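Local structure of probable fumarate reductase Ifc3 (Shewanella frigidimarina, 1QO8) at residues Gly171-Gln175 against Asp237-Arg241; Thr329-Ile334 against Val363-Arg368; Ile347-Met351 against Val513-Gln517. The protein catalyses the essentially one-way reduction of fumarate to succinate in vitro, using one FAD and four covalently bound c-type hemes per subunit. One frame throughout, in Å; residues are numbered along the deposited sequence.

Overall arrangement
Following the chain through the flavoprotein part, contact 1 comes first: it closes a loop of 61 mostly helical residues, tying the start of helix 173-177 to the middle strand of a three-stranded antiparallel sheet. It closes before contact 2 opens, their centres about 29 Å apart. Contact 2 closes a 28-residue loop and joins the segments after strands 329-330 and 357-364, between the flavin and a heme. Contact 3 closes a 161-residue loop, joining the exit of helix 339-346 to the end of strand 512-514 beside the second subunit. Contacts 2 and 3 cross, because 347-351 falls between the two halves of contact 2 while 513-517 lies far beyond. No two contacts touch.

Contact 1: Gly171-Gln175 against Asp237-Arg241; sequences GTKQQ and DRTHR
Side chains at the N terminus of helix 173-177 meet strand 239-241 and the residues leading into it. Gly171 precedes Thr172, the N-cap residue (phi/psi -96/165, chi1 p), whose OG1 accepts from Gln175 N at 3.2 Å. Thr172 OG1 is also hydrogen-bonded to His240 NE2 at 2.7 Å, with either atom a possible donor. His240 (chi1 m, chi2 66°) points toward the helix and presents its ring edge; Gln174 OE1 (chi1 m, chi2 p) lies 3.6 Å from His240 CD2, while Gln174 NE2 binds Glu219 and Asp226. Gln175 (m, t) extends so that NE2 donates to Asp237 O at 2.9 Å (173° at hydrogen) and also to Asp182, while OE1 accepts from Gly171 N at 2.9 Å. The Arg238 CA-to-CB bond points away, though CG lies 3.6 Å from Gln175 NE2; its guanidinium forms salt bridges with Asp182 and Asp190. The strand belongs to the three-stranded antiparallel sheet of the flavoprotein part, His240 about 6 Å from FAD-binding Gly166. Arg238 and Thr239 both face Lys229, a classic beta bulge beside this N-capped helix.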
ATOM      1  N   GLY A 171     -32.036  -6.773 -13.717  1.00 52.86           N
ATOM      2  CA  GLY A 171     -32.706  -7.665 -14.661  1.00 51.83           C
ATOM      3  C   GLY A 171     -33.277  -8.898 -14.000  1.00 50.37           C
ATOM      4  O   GLY A 171     -33.341  -9.947 -14.642  1.00 51.32           O
ATOM      5  N   THR A 172     -33.686  -8.861 -12.745  1.00 52.12           N
ATOM      6  CA  THR A 172     -34.182 -10.133 -12.167  1.00 52.92           C
ATOM      7  C   THR A 172     -35.691 -10.210 -12.277  1.00 54.42           C
ATOM      8  O   THR A 172     -36.468  -9.267 -12.459  1.00 53.60           O
ATOM      9  CB  THR A 172     -33.765 -10.309 -10.696  1.00 53.42           C
ATOM     10  OG1 THR A 172     -34.413  -9.279  -9.952  1.00 50.02           O
ATOM     11  CG2 THR A 172     -32.251 -10.232 -10.537  1.00 54.29           C
ATOM     12  N   LYS A 173     -36.178 -11.424 -12.068  1.00 57.13           N
ATOM     13  CA  LYS A 173     -37.640 -11.590 -11.996  1.00 60.15           C
ATOM     14  C   LYS A 173     -38.157 -10.896 -10.745  1.00 59.10           C
ATOM     15  O   LYS A 173     -39.333 -10.485 -10.770  1.00 58.17           O
ATOM     16  CB  LYS A 173     -37.936 -13.070 -12.094  1.00 64.15           C
ATOM     17  CG  LYS A 173     -37.546 -13.871 -10.881  1.00 67.63           C
ATOM     18  CD  LYS A 173     -38.042 -15.297 -11.018  1.00 72.09           C
ATOM     19  CE  LYS A 173     -37.724 -16.189  -9.848  1.00 75.37           C
ATOM     20  NZ  LYS A 173     -38.660 -16.062  -8.708  1.00 79.02           N
ATOM     21  N   GLN A 174     -37.397 -10.678  -9.660  1.00 55.36           N
ATOM     22  CA  GLN A 174     -37.953  -9.908  -8.535  1.00 56.89           C
ATOM     23  C   GLN A 174     -38.164  -8.429  -8.928  1.00 56.66           C
ATOM     24  O   GLN A 174     -39.099  -7.764  -8.461  1.00 57.80           O
ATOM     25  CB  GLN A 174     -37.153  -9.969  -7.238  1.00 55.57           C
ATOM     26  CG  GLN A 174     -37.064 -11.304  -6.529  1.00 55.38           C
ATOM     27  CD  GLN A 174     -36.186 -12.329  -7.208  1.00 57.63           C
ATOM     28  OE1 GLN A 174     -35.434 -12.131  -8.185  1.00 57.52           O
ATOM     29  NE2 GLN A 174     -36.246 -13.545  -6.692  1.00 57.48           N
ATOM     30  N   GLN A 175     -37.336  -7.933  -9.850  1.00 55.17           N
ATOM     31  CA  GLN A 175     -37.513  -6.567 -10.301  1.00 57.42           C
ATOM     32  C   GLN A 175     -38.756  -6.542 -11.196  1.00 59.31           C
ATOM     33  O   GLN A 175     -39.505  -5.589 -11.008  1.00 58.47           O
ATOM     34  CB  GLN A 175     -36.284  -5.945 -10.926  1.00 55.97           C
ATOM     35  CG  GLN A 175     -35.146  -5.578  -9.967  1.00 53.38           C
ATOM     36  CD  GLN A 175     -33.979  -4.936 -10.693  1.00 50.97           C
ATOM     37  OE1 GLN A 175     -33.622  -5.415 -11.750  1.00 51.98           O
ATOM     38  NE2 GLN A 175     -33.393  -3.854 -10.205  1.00 49.44           N
ATOM     39  N   ASP A 237     -34.430   0.102  -6.998  1.00 51.50           N
ATOM     40  CA  ASP A 237     -34.394  -0.969  -6.017  1.00 53.42           C
ATOM     41  C   ASP A 237     -33.723  -2.180  -6.668  1.00 49.59           C
ATOM     42  O   ASP A 237     -34.210  -2.535  -7.727  1.00 50.55           O
ATOM     43  CB  ASP A 237     -35.822  -1.383  -5.645  1.00 56.29           C
ATOM     44  CG  ASP A 237     -36.568  -0.312  -4.895  1.00 57.68           C
ATOM     45  OD1 ASP A 237     -36.250   0.895  -5.024  1.00 57.81           O
ATOM     46  OD2 ASP A 237     -37.500  -0.755  -4.183  1.00 59.39           O
ATOM     47  N   ARG A 238     -32.623  -2.656  -6.141  1.00 49.29           N
ATOM     48  CA  ARG A 238     -31.861  -3.735  -6.812  1.00 49.68           C
ATOM     49  C   ARG A 238     -31.331  -4.772  -5.849  1.00 47.52           C
ATOM     50  O   ARG A 238     -30.643  -5.735  -6.137  1.00 51.21           O
ATOM     51  CB  ARG A 238     -30.576  -2.977  -7.249  1.00 53.39           C
ATOM     52  CG  ARG A 238     -30.174  -3.238  -8.668  1.00 54.52           C
ATOM     53  CD  ARG A 238     -28.914  -2.422  -8.968  1.00 52.36           C
ATOM     54  NE  ARG A 238     -29.262  -1.523 -10.064  1.00 51.45           N
ATOM     55  CZ  ARG A 238     -28.922  -0.231  -9.953  1.00 51.07           C
ATOM     56  NH1 ARG A 238     -28.270   0.292  -8.920  1.00 47.60           N
ATOM     57  NH2 ARG A 238     -29.315   0.549 -10.943  1.00 51.29           N
ATOM     58  N   THR A 239     -31.515  -4.616  -4.570  1.00 49.72           N
ATOM     59  CA  THR A 239     -30.967  -5.415  -3.490  1.00 48.42           C
ATOM     60  C   THR A 239     -31.933  -6.532  -3.106  1.00 48.99           C
ATOM     61  O   THR A 239     -33.033  -6.201  -2.666  1.00 46.74           O
ATOM     62  CB  THR A 239     -30.744  -4.429  -2.318  1.00 50.29           C
ATOM     63  OG1 THR A 239     -29.890  -3.333  -2.677  1.00 51.61           O
ATOM     64  CG2 THR A 239     -30.131  -5.208  -1.149  1.00 51.03           C
ATOM     65  N   HIS A 240     -31.583  -7.796  -3.289  1.00 48.05           N
ATOM     66  CA  HIS A 240     -32.382  -8.971  -3.049  1.00 46.48           C
ATOM     67  C   HIS A 240     -31.947  -9.654  -1.735  1.00 47.60           C
ATOM     68  O   HIS A 240     -30.754  -9.779  -1.525  1.00 44.42           O
ATOM     69  CB  HIS A 240     -32.219  -9.944  -4.190  1.00 46.29           C
ATOM     70  CG  HIS A 240     -32.496  -9.394  -5.551  1.00 46.38           C
ATOM     71  ND1 HIS A 240     -31.743  -8.424  -6.165  1.00 47.16           N
ATOM     72  CD2 HIS A 240     -33.505  -9.707  -6.419  1.00 47.59           C
ATOM     73  CE1 HIS A 240     -32.254  -8.135  -7.353  1.00 47.45           C
ATOM     74  NE2 HIS A 240     -33.306  -8.917  -7.520  1.00 47.26           N
ATOM     75  N   ARG A 241     -32.902  -9.904  -0.852  1.00 44.69           N
ATOM     76  CA  ARG A 241     -32.858 -10.428   0.458  1.00 44.90           C
ATOM     77  C   ARG A 241     -33.962 -11.519   0.556  1.00 44.35           C
ATOM     78  O   ARG A 241     -34.894 -11.534  -0.236  1.00 43.14           O
ATOM     79  CB  ARG A 241     -33.237  -9.378   1.498  1.00 45.22           C
ATOM     80  CG  ARG A 241     -32.315  -8.274   1.870  1.00 48.94           C
ATOM     81  CD  ARG A 241     -32.766  -7.400   3.033  1.00 50.88           C
ATOM     82  NE  ARG A 241     -31.730  -6.354   3.208  1.00 55.24           N
ATOM     83  CZ  ARG A 241     -31.710  -5.144   2.657  1.00 57.86           C
ATOM     84  NH1 ARG A 241     -32.550  -4.628   1.771  1.00 57.73           N
ATOM     85  NH2 ARG A 241     -30.688  -4.343   2.989  1.00 58.33           N
TER

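Contact 2: Thr329-Ile334 against Val363-Arg368; sequences TSSNNI and VGKDSR. With FAD (flavin-adenine dinucleotide), chain G.
This is a polar contact in which an arginine guanidinium donates to main-chain carbonyls, joining the loop after strand 329-330 to the turn after strand 357-364, between the flavin and a heme. Both strands pair with strand 489-505. The register sets Ser331 CA 5.2 Å from Arg368 CA, and Thr329 CA 6.8 Å from Lys365 CA. Arg368 (phi/psi -82/61) points toward the loop with chi1 m, chi2 t, chi3 m and chi4 95°. Its NH1 donates to Ser330 O at 2.9 Å and to Asn332 O at 2.8 Å, both near the guanidinium plane, with hydrogen angles of 165° and 169°; NH2 adds a weak 3.4 Å bond to Asn332 O and also binds Glu81 O. Along the aliphatic part of the arginine, Thr329 CG2 packs on Arg368 CD at 3.6 Å, and Val363 CG1 (chi1 t) lies 3.9 Å from Ser330 O. The loop bends through an ST turn, Asn332 N donating at 2.9 Å to Ser330 OG, which is also hydrogen-bonded to Ile498 O in strand 489-505. Water 1 lies 2.7 Å from Ser331 O and 2.5 Å from Arg368 O. With chi1 p, Ser331 places OG 3.4 Å from FAD C8M and in a hydrogen bond with His499; Asn332 ND2 is 3.6 Å from C8M. Asn333 touches the heme. The cation is thus met by uncharged carbonyls of the loop and of Glu81.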
ATOM      1  N   THR A 329     -12.845   0.030  15.933  1.00 43.95           N
ATOM      2  CA  THR A 329     -13.153  -1.359  16.062  1.00 44.04           C
ATOM      3  C   THR A 329     -13.340  -2.002  14.667  1.00 37.50           C
ATOM      4  O   THR A 329     -12.821  -1.473  13.700  1.00 38.69           O
ATOM      5  CB  THR A 329     -14.569  -1.622  16.679  1.00 45.99           C
ATOM      6  OG1 THR A 329     -15.287  -0.492  17.090  1.00 48.39           O
ATOM      7  CG2 THR A 329     -14.448  -2.810  17.538  1.00 42.98           C
ATOM      8  N   SER A 330     -14.244  -3.002  14.536  1.00 34.06           N
ATOM      9  CA  SER A 330     -14.483  -3.502  13.177  1.00 36.17           C
ATOM     10  C   SER A 330     -15.798  -4.215  13.342  1.00 35.67           C
ATOM     11  O   SER A 330     -16.006  -4.711  14.462  1.00 39.55           O
ATOM     12  CB  SER A 330     -13.384  -4.598  12.785  1.00 30.38           C
ATOM     13  OG  SER A 330     -13.954  -5.132  11.512  1.00 33.15           O
ATOM     14  N   SER A 331     -16.607  -4.388  12.347  1.00 36.48           N
ATOM     15  CA  SER A 331     -17.767  -5.211  12.486  1.00 38.45           C
ATOM     16  C   SER A 331     -17.463  -6.660  12.037  1.00 38.48           C
ATOM     17  O   SER A 331     -18.417  -7.350  11.815  1.00 37.81           O
ATOM     18  CB  SER A 331     -18.707  -4.573  11.449  1.00 36.17           C
ATOM     19  OG  SER A 331     -17.881  -4.725  10.284  1.00 37.69           O
ATOM     20  N   ASN A 332     -16.250  -6.975  11.572  1.00 38.87           N
ATOM     21  CA  ASN A 332     -15.947  -8.208  10.878  1.00 38.50           C
ATOM     22  C   ASN A 332     -15.946  -9.451  11.749  1.00 35.53           C
ATOM     23  O   ASN A 332     -15.589  -9.386  12.910  1.00 33.08           O
ATOM     24  CB  ASN A 332     -14.513  -8.163  10.270  1.00 36.39           C
ATOM     25  CG  ASN A 332     -14.518  -7.206   9.067  1.00 39.37           C
ATOM     26  OD1 ASN A 332     -13.756  -7.454   8.150  1.00 36.31           O
ATOM     27  ND2 ASN A 332     -15.480  -6.267   9.024  1.00 36.14           N
ATOM     28  N   ASN A 333     -16.079 -10.612  11.095  1.00 38.94           N
ATOM     29  CA  ASN A 333     -15.622 -11.832  11.822  1.00 37.93           C
ATOM     30  C   ASN A 333     -14.108 -11.793  12.000  1.00 40.90           C
ATOM     31  O   ASN A 333     -13.346 -11.157  11.213  1.00 36.80           O
ATOM     32  CB  ASN A 333     -16.040 -12.986  10.915  1.00 37.70           C
ATOM     33  CG  ASN A 333     -15.956 -14.349  11.579  1.00 37.01           C
ATOM     34  OD1 ASN A 333     -15.336 -14.440  12.674  1.00 36.64           O
ATOM     35  ND2 ASN A 333     -16.701 -15.241  10.956  1.00 33.42           N
ATOM     36  N   ILE A 334     -13.554 -12.454  13.017  1.00 39.86           N
ATOM     37  CA  ILE A 334     -12.166 -12.532  13.351  1.00 41.69           C
ATOM     38  C   ILE A 334     -11.331 -13.341  12.321  1.00 40.32           C
ATOM     39  O   ILE A 334     -10.122 -13.159  12.285  1.00 38.57           O
ATOM     40  CB  ILE A 334     -11.932 -13.168  14.747  1.00 44.22           C
ATOM     41  CG1 ILE A 334     -12.514 -14.592  14.730  1.00 44.28           C
ATOM     42  CG2 ILE A 334     -12.615 -12.260  15.805  1.00 44.98           C
ATOM     43  CD1 ILE A 334     -12.155 -15.389  15.970  1.00 46.37           C
ATOM     44  N   VAL A 363     -20.210   1.435  15.191  1.00 38.59           N
ATOM     45  CA  VAL A 363     -20.274  -0.031  15.446  1.00 36.92           C
ATOM     46  C   VAL A 363     -20.285  -0.256  16.940  1.00 36.86           C
ATOM     47  O   VAL A 363     -19.545   0.467  17.642  1.00 36.18           O
ATOM     48  CB  VAL A 363     -18.965  -0.702  14.865  1.00 35.63           C
ATOM     49  CG1 VAL A 363     -18.903  -2.172  15.077  1.00 35.96           C
ATOM     50  CG2 VAL A 363     -18.983  -0.471  13.336  1.00 33.72           C
ATOM     51  N   GLY A 364     -21.018  -1.267  17.449  1.00 33.37           N
ATOM     52  CA  GLY A 364     -20.963  -1.425  18.908  1.00 37.14           C
ATOM     53  C   GLY A 364     -19.581  -1.673  19.427  1.00 41.12           C
ATOM     54  O   GLY A 364     -18.819  -2.387  18.777  1.00 42.79           O
ATOM     55  N   LYS A 365     -19.168  -1.198  20.580  1.00 45.21           N
ATOM     56  CA  LYS A 365     -17.806  -1.336  21.031  1.00 52.66           C
ATOM     57  C   LYS A 365     -17.652  -2.664  21.792  1.00 58.72           C
ATOM     58  O   LYS A 365     -16.624  -3.360  21.724  1.00 61.14           O
ATOM     59  CB  LYS A 365     -17.314  -0.101  21.778  1.00 55.07           C
ATOM     60  CG  LYS A 365     -15.846   0.220  21.452  1.00 61.25           C
ATOM     61  CD  LYS A 365     -15.035   0.768  22.616  1.00 61.97           C
ATOM     62  CE  LYS A 365     -13.537   0.552  22.403  1.00 63.50           C
ATOM     63  NZ  LYS A 365     -13.034   1.071  21.087  1.00 65.25           N
ATOM     64  N   ASP A 366     -18.732  -3.119  22.417  1.00 60.25           N
ATOM     65  CA  ASP A 366     -18.845  -4.390  23.096  1.00 63.91           C
ATOM     66  C   ASP A 366     -19.397  -5.494  22.202  1.00 61.53           C
ATOM     67  O   ASP A 366     -18.718  -6.513  22.067  1.00 62.61           O
ATOM     68  CB  ASP A 366     -19.760  -4.286  24.334  1.00 66.30           C
ATOM     69  CG  ASP A 366     -20.690  -3.074  24.290  1.00 70.67           C
ATOM     70  OD1 ASP A 366     -20.956  -2.518  23.145  1.00 69.88           O
ATOM     71  OD2 ASP A 366     -21.089  -2.703  25.450  1.00 67.74           O
ATOM     72  N   SER A 367     -20.621  -5.372  21.755  1.00 58.75           N
ATOM     73  CA  SER A 367     -21.207  -6.242  20.738  1.00 57.09           C
ATOM     74  C   SER A 367     -20.951  -5.619  19.373  1.00 55.09           C
ATOM     75  O   SER A 367     -21.498  -4.565  18.958  1.00 53.77           O
ATOM     76  CB  SER A 367     -22.611  -6.552  21.128  1.00 56.22           C
ATOM     77  OG  SER A 367     -23.485  -7.348  20.375  1.00 58.05           O
ATOM     78  N   ARG A 368     -20.095  -6.248  18.552  1.00 50.43           N
ATOM     79  CA  ARG A 368     -19.528  -5.566  17.384  1.00 47.30           C
ATOM     80  C   ARG A 368     -20.450  -5.587  16.218  1.00 44.73           C
ATOM     81  O   ARG A 368     -20.227  -6.078  15.106  1.00 45.71           O
ATOM     82  CB  ARG A 368     -18.099  -6.034  17.055  1.00 45.34           C
ATOM     83  CG  ARG A 368     -17.109  -5.761  18.190  1.00 42.25           C
ATOM     84  CD  ARG A 368     -15.646  -6.211  17.864  1.00 40.61           C
ATOM     85  NE  ARG A 368     -15.562  -7.617  17.481  1.00 39.80           N
ATOM     86  CZ  ARG A 368     -15.563  -8.171  16.287  1.00 42.44           C
ATOM     87  NH1 ARG A 368     -15.615  -7.561  15.068  1.00 37.54           N
ATOM     88  NH2 ARG A 368     -15.463  -9.533  16.270  1.00 41.36           N
TER
HETATM   89  PA  FAD G 605     -15.412 -14.073   3.647  1.00 37.10           P
HETATM   90  O1A FAD G 605     -16.882 -14.356   3.687  1.00 36.29           O
HETATM   91  O2A FAD G 605     -14.802 -13.415   4.662  1.00 34.89           O
HETATM   92  O5B FAD G 605     -14.817 -15.506   3.897  1.00 38.68           O
HETATM   93  C5B FAD G 605     -13.369 -15.816   3.764  1.00 37.74           C
HETATM   94  C4B FAD G 605     -13.132 -17.306   4.326  1.00 37.13           C
HETATM   95  O4B FAD G 605     -11.647 -17.509   4.140  1.00 36.70           O
HETATM   96  C3B FAD G 605     -13.302 -17.359   5.880  1.00 36.57           C
HETATM   97  O3B FAD G 605     -14.232 -18.185   6.421  1.00 34.67           O
HETATM   98  C2B FAD G 605     -11.838 -17.315   6.451  1.00 37.21           C
HETATM   99  O2B FAD G 605     -11.647 -18.018   7.704  1.00 40.43           O
HETATM  100  C1B FAD G 605     -11.153 -18.109   5.403  1.00 36.52           C
HETATM  101  N9A FAD G 605      -9.710 -17.845   5.327  1.00 40.56           N
HETATM  102  C8A FAD G 605      -9.046 -16.657   5.504  1.00 37.92           C
HETATM  103  N7A FAD G 605      -7.750 -16.806   5.484  1.00 38.16           N
HETATM  104  C5A FAD G 605      -7.528 -18.164   5.279  1.00 37.60           C
HETATM  105  C6A FAD G 605      -6.319 -18.983   5.246  1.00 38.01           C
HETATM  106  N6A FAD G 605      -5.110 -18.508   5.365  1.00 38.15           N
HETATM  107  N1A FAD G 605      -6.542 -20.298   4.999  1.00 37.75           N
HETATM  108  C2A FAD G 605      -7.796 -20.863   4.950  1.00 39.56           C
HETATM  109  N3A FAD G 605      -8.963 -20.182   4.992  1.00 38.68           N
HETATM  110  C4A FAD G 605      -8.743 -18.853   5.185  1.00 38.96           C
HETATM  111  N1  FAD G 605     -21.815  -6.687   1.523  1.00 45.98           N
HETATM  112  C2  FAD G 605     -22.848  -6.675   0.725  1.00 47.89           C
HETATM  113  O2  FAD G 605     -22.856  -6.570  -0.457  1.00 45.75           O
HETATM  114  N3  FAD G 605     -24.187  -6.798   1.206  1.00 52.54           N
HETATM  115  C4  FAD G 605     -24.315  -6.946   2.583  1.00 53.17           C
HETATM  116  O4  FAD G 605     -25.411  -7.006   3.065  1.00 56.32           O
HETATM  117  C4X FAD G 605     -23.144  -6.891   3.455  1.00 48.56           C
HETATM  118  N5  FAD G 605     -23.291  -6.969   4.787  1.00 46.53           N
HETATM  119  C5X FAD G 605     -22.212  -7.001   5.604  1.00 44.72           C
HETATM  120  C6  FAD G 605     -22.436  -7.100   6.984  1.00 43.24           C
HETATM  121  C7  FAD G 605     -21.362  -7.143   7.840  1.00 45.29           C
HETATM  122  C7M FAD G 605     -21.515  -7.251   9.324  1.00 43.57           C
HETATM  123  C8  FAD G 605     -20.034  -7.127   7.278  1.00 44.00           C
HETATM  124  C8M FAD G 605     -18.856  -7.247   8.196  1.00 44.80           C
HETATM  125  C9  FAD G 605     -19.813  -7.062   5.927  1.00 40.94           C
HETATM  126  C9A FAD G 605     -20.872  -6.999   5.053  1.00 42.13           C
HETATM  127  N10 FAD G 605     -20.771  -6.895   3.651  1.00 41.14           N
HETATM  128  C10 FAD G 605     -21.846  -6.839   2.851  1.00 44.56           C
HETATM  129  C1' FAD G 605     -19.483  -7.251   2.975  1.00 43.11           C
HETATM  130  C2' FAD G 605     -19.578  -8.698   2.385  1.00 41.42           C
HETATM  131  O2' FAD G 605     -20.296  -9.396   3.458  1.00 42.40           O
HETATM  132  C3' FAD G 605     -18.140  -9.266   2.460  1.00 39.59           C
HETATM  133  O3' FAD G 605     -17.238  -8.467   1.684  1.00 42.08           O
HETATM  134  C4' FAD G 605     -18.124 -10.552   1.566  1.00 41.19           C
HETATM  135  O4' FAD G 605     -18.987 -11.481   2.289  1.00 37.41           O
HETATM  136  C5' FAD G 605     -16.658 -11.112   1.650  1.00 36.37           C
HETATM  137  O5' FAD G 605     -16.813 -12.568   1.105  1.00 41.82           O
HETATM  138  P   FAD G 605     -15.599 -13.483   0.857  1.00 38.53           P
HETATM  139  O1P FAD G 605     -16.196 -14.753   0.296  1.00 38.39           O
HETATM  140  O2P FAD G 605     -14.736 -12.692   0.099  1.00 38.75           O
HETATM  141  O3P FAD G 605     -14.983 -13.581   2.165  1.00 35.93           O
HETATM  142  O   HOH W   1     -20.918  -6.779  12.786  1.00 47.06           O

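Contact 3: Ile347-Met351 against Val513-Gln517; sequences IGASM and VLDLQ
Taken from Val513 onward, the second segment begins in strand 512-514, where Val513 CG1 (chi1 t) packs 3.6 Å from Ala349 CB. Leu514 O then accepts from Ser350 N at 2.9 Å (139° at hydrogen), and lies 3.2 Å from Ala349 CA in a CA-H...O contact. Asp515 stands opposite Ala349, CA to CA 4.2 Å; its CA makes a second such contact, 3.5 Å from Gly348 O, and its O accepts from Ser350 OG (chi1 p) at 2.9 Å. Gly348, at phi/psi 103/11, is the C-prime residue of the Schellman motif ending helix 339-346. Asp515 OD1 (chi1 p) accepts from Gln517 N at 2.8 Å, an Asx turn. Leu516 (m, t) brings CG to 3.4 Å from Gly348 O, water 2 bridges Gly348 O (2.9 Å) and Leu516 N (3.2 Å), and Leu516 O is hydrogen-bonded to Arg196 of the second subunit. Mostly backbone polar groups, backed by one serine hydroxyl and one water, therefore hold the helix exit against the strand end beside the dimer interface.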
ATOM      1  N   ILE A 347       4.773 -13.638  -3.102  1.00 49.54           N
ATOM      2  CA  ILE A 347       5.283 -14.253  -4.291  1.00 50.80           C
ATOM      3  C   ILE A 347       5.280 -13.320  -5.483  1.00 51.17           C
ATOM      4  O   ILE A 347       5.591 -13.833  -6.555  1.00 51.75           O
ATOM      5  CB  ILE A 347       4.560 -15.586  -4.638  1.00 53.06           C
ATOM      6  CG1 ILE A 347       3.099 -15.277  -4.888  1.00 53.60           C
ATOM      7  CG2 ILE A 347       4.758 -16.564  -3.489  1.00 51.22           C
ATOM      8  CD1 ILE A 347       2.321 -15.933  -5.981  1.00 54.20           C
ATOM      9  N   GLY A 348       4.964 -12.036  -5.380  1.00 49.00           N
ATOM     10  CA  GLY A 348       5.057 -11.099  -6.484  1.00 46.31           C
ATOM     11  C   GLY A 348       3.763 -10.721  -7.152  1.00 47.45           C
ATOM     12  O   GLY A 348       3.815 -10.169  -8.287  1.00 46.84           O
ATOM     13  N   ALA A 349       2.612 -11.105  -6.529  1.00 42.63           N
ATOM     14  CA  ALA A 349       1.349 -10.604  -7.130  1.00 42.68           C
ATOM     15  C   ALA A 349       1.331  -9.073  -6.992  1.00 39.54           C
ATOM     16  O   ALA A 349       1.919  -8.513  -6.054  1.00 39.86           O
ATOM     17  CB  ALA A 349       0.106 -11.160  -6.431  1.00 41.75           C
ATOM     18  N   SER A 350       0.827  -8.369  -7.962  1.00 37.57           N
ATOM     19  CA  SER A 350       0.396  -6.993  -7.740  1.00 39.77           C
ATOM     20  C   SER A 350      -0.963  -6.861  -7.028  1.00 40.73           C
ATOM     21  O   SER A 350      -1.692  -7.848  -6.999  1.00 40.13           O
ATOM     22  CB  SER A 350       0.315  -6.302  -9.080  1.00 41.32           C
ATOM     23  OG  SER A 350      -0.533  -6.855 -10.051  1.00 44.58           O
ATOM     24  N   MET A 351      -1.264  -5.666  -6.554  1.00 40.10           N
ATOM     25  CA  MET A 351      -2.420  -5.294  -5.808  1.00 42.02           C
ATOM     26  C   MET A 351      -3.214  -4.212  -6.531  1.00 43.38           C
ATOM     27  O   MET A 351      -2.714  -3.535  -7.467  1.00 45.97           O
ATOM     28  CB  MET A 351      -2.080  -4.801  -4.415  1.00 42.83           C
ATOM     29  CG  MET A 351      -1.155  -5.577  -3.486  1.00 42.29           C
ATOM     30  SD  MET A 351      -1.986  -7.121  -3.075  1.00 43.07           S
ATOM     31  CE  MET A 351      -0.725  -8.368  -3.356  1.00 44.40           C
ATOM     32  N   VAL A 513      -5.100 -13.938 -10.695  1.00 43.64           N
ATOM     33  CA  VAL A 513      -4.280 -12.916 -10.049  1.00 44.78           C
ATOM     34  C   VAL A 513      -3.123 -12.494 -10.960  1.00 47.05           C
ATOM     35  O   VAL A 513      -2.496 -13.317 -11.624  1.00 44.56           O
ATOM     36  CB  VAL A 513      -3.772 -13.484  -8.715  1.00 44.48           C
ATOM     37  CG1 VAL A 513      -2.897 -12.474  -7.988  1.00 44.49           C
ATOM     38  CG2 VAL A 513      -4.983 -13.844  -7.807  1.00 46.66           C
ATOM     39  N   LEU A 514      -2.813 -11.198 -10.991  1.00 48.63           N
ATOM     40  CA  LEU A 514      -1.751 -10.652 -11.811  1.00 48.86           C
ATOM     41  C   LEU A 514      -0.447 -10.442 -11.039  1.00 49.92           C
ATOM     42  O   LEU A 514      -0.407 -10.254  -9.831  1.00 47.08           O
ATOM     43  CB  LEU A 514      -2.225  -9.295 -12.379  1.00 49.23           C
ATOM     44  CG  LEU A 514      -3.656  -9.356 -12.921  1.00 48.21           C
ATOM     45  CD1 LEU A 514      -4.127  -7.990 -13.395  1.00 45.32           C
ATOM     46  CD2 LEU A 514      -3.741 -10.417 -14.043  1.00 49.47           C
ATOM     47  N   ASP A 515       0.660 -10.537 -11.786  1.00 50.42           N
ATOM     48  CA  ASP A 515       2.014 -10.321 -11.287  1.00 48.15           C
ATOM     49  C   ASP A 515       2.360  -8.863 -11.460  1.00 44.98           C
ATOM     50  O   ASP A 515       1.484  -8.073 -11.743  1.00 47.09           O
ATOM     51  CB  ASP A 515       3.068 -11.192 -12.028  1.00 49.05           C
ATOM     52  CG  ASP A 515       3.079 -10.878 -13.529  1.00 49.13           C
ATOM     53  OD1 ASP A 515       2.682  -9.828 -14.062  1.00 49.14           O
ATOM     54  OD2 ASP A 515       3.436 -11.798 -14.291  1.00 51.87           O
ATOM     55  N   LEU A 516       3.579  -8.413 -11.269  1.00 47.51           N
ATOM     56  CA  LEU A 516       3.999  -7.019 -11.350  1.00 48.51           C
ATOM     57  C   LEU A 516       4.036  -6.421 -12.750  1.00 50.75           C
ATOM     58  O   LEU A 516       4.118  -5.201 -12.849  1.00 48.14           O
ATOM     59  CB  LEU A 516       5.389  -6.830 -10.722  1.00 47.23           C
ATOM     60  CG  LEU A 516       5.453  -7.314  -9.259  1.00 48.13           C
ATOM     61  CD1 LEU A 516       6.854  -7.013  -8.750  1.00 48.16           C
ATOM     62  CD2 LEU A 516       4.310  -6.682  -8.451  1.00 47.28           C
ATOM     63  N   GLN A 517       3.870  -7.261 -13.785  1.00 51.36           N
ATOM     64  CA  GLN A 517       3.632  -6.715 -15.121  1.00 56.80           C
ATOM     65  C   GLN A 517       2.128  -6.644 -15.387  1.00 56.60           C
ATOM     66  O   GLN A 517       1.696  -6.226 -16.462  1.00 55.26           O
ATOM     67  CB  GLN A 517       4.276  -7.627 -16.183  1.00 58.52           C
ATOM     68  CG  GLN A 517       5.771  -7.800 -16.010  1.00 63.06           C
ATOM     69  CD  GLN A 517       6.371  -6.446 -15.687  1.00 66.89           C
ATOM     70  OE1 GLN A 517       6.930  -6.317 -14.586  1.00 69.88           O
ATOM     71  NE2 GLN A 517       6.178  -5.486 -16.598  1.00 68.52           N
TER
HETATM   72  O   HOH W   2       5.764 -10.635 -10.413  1.00 56.92           O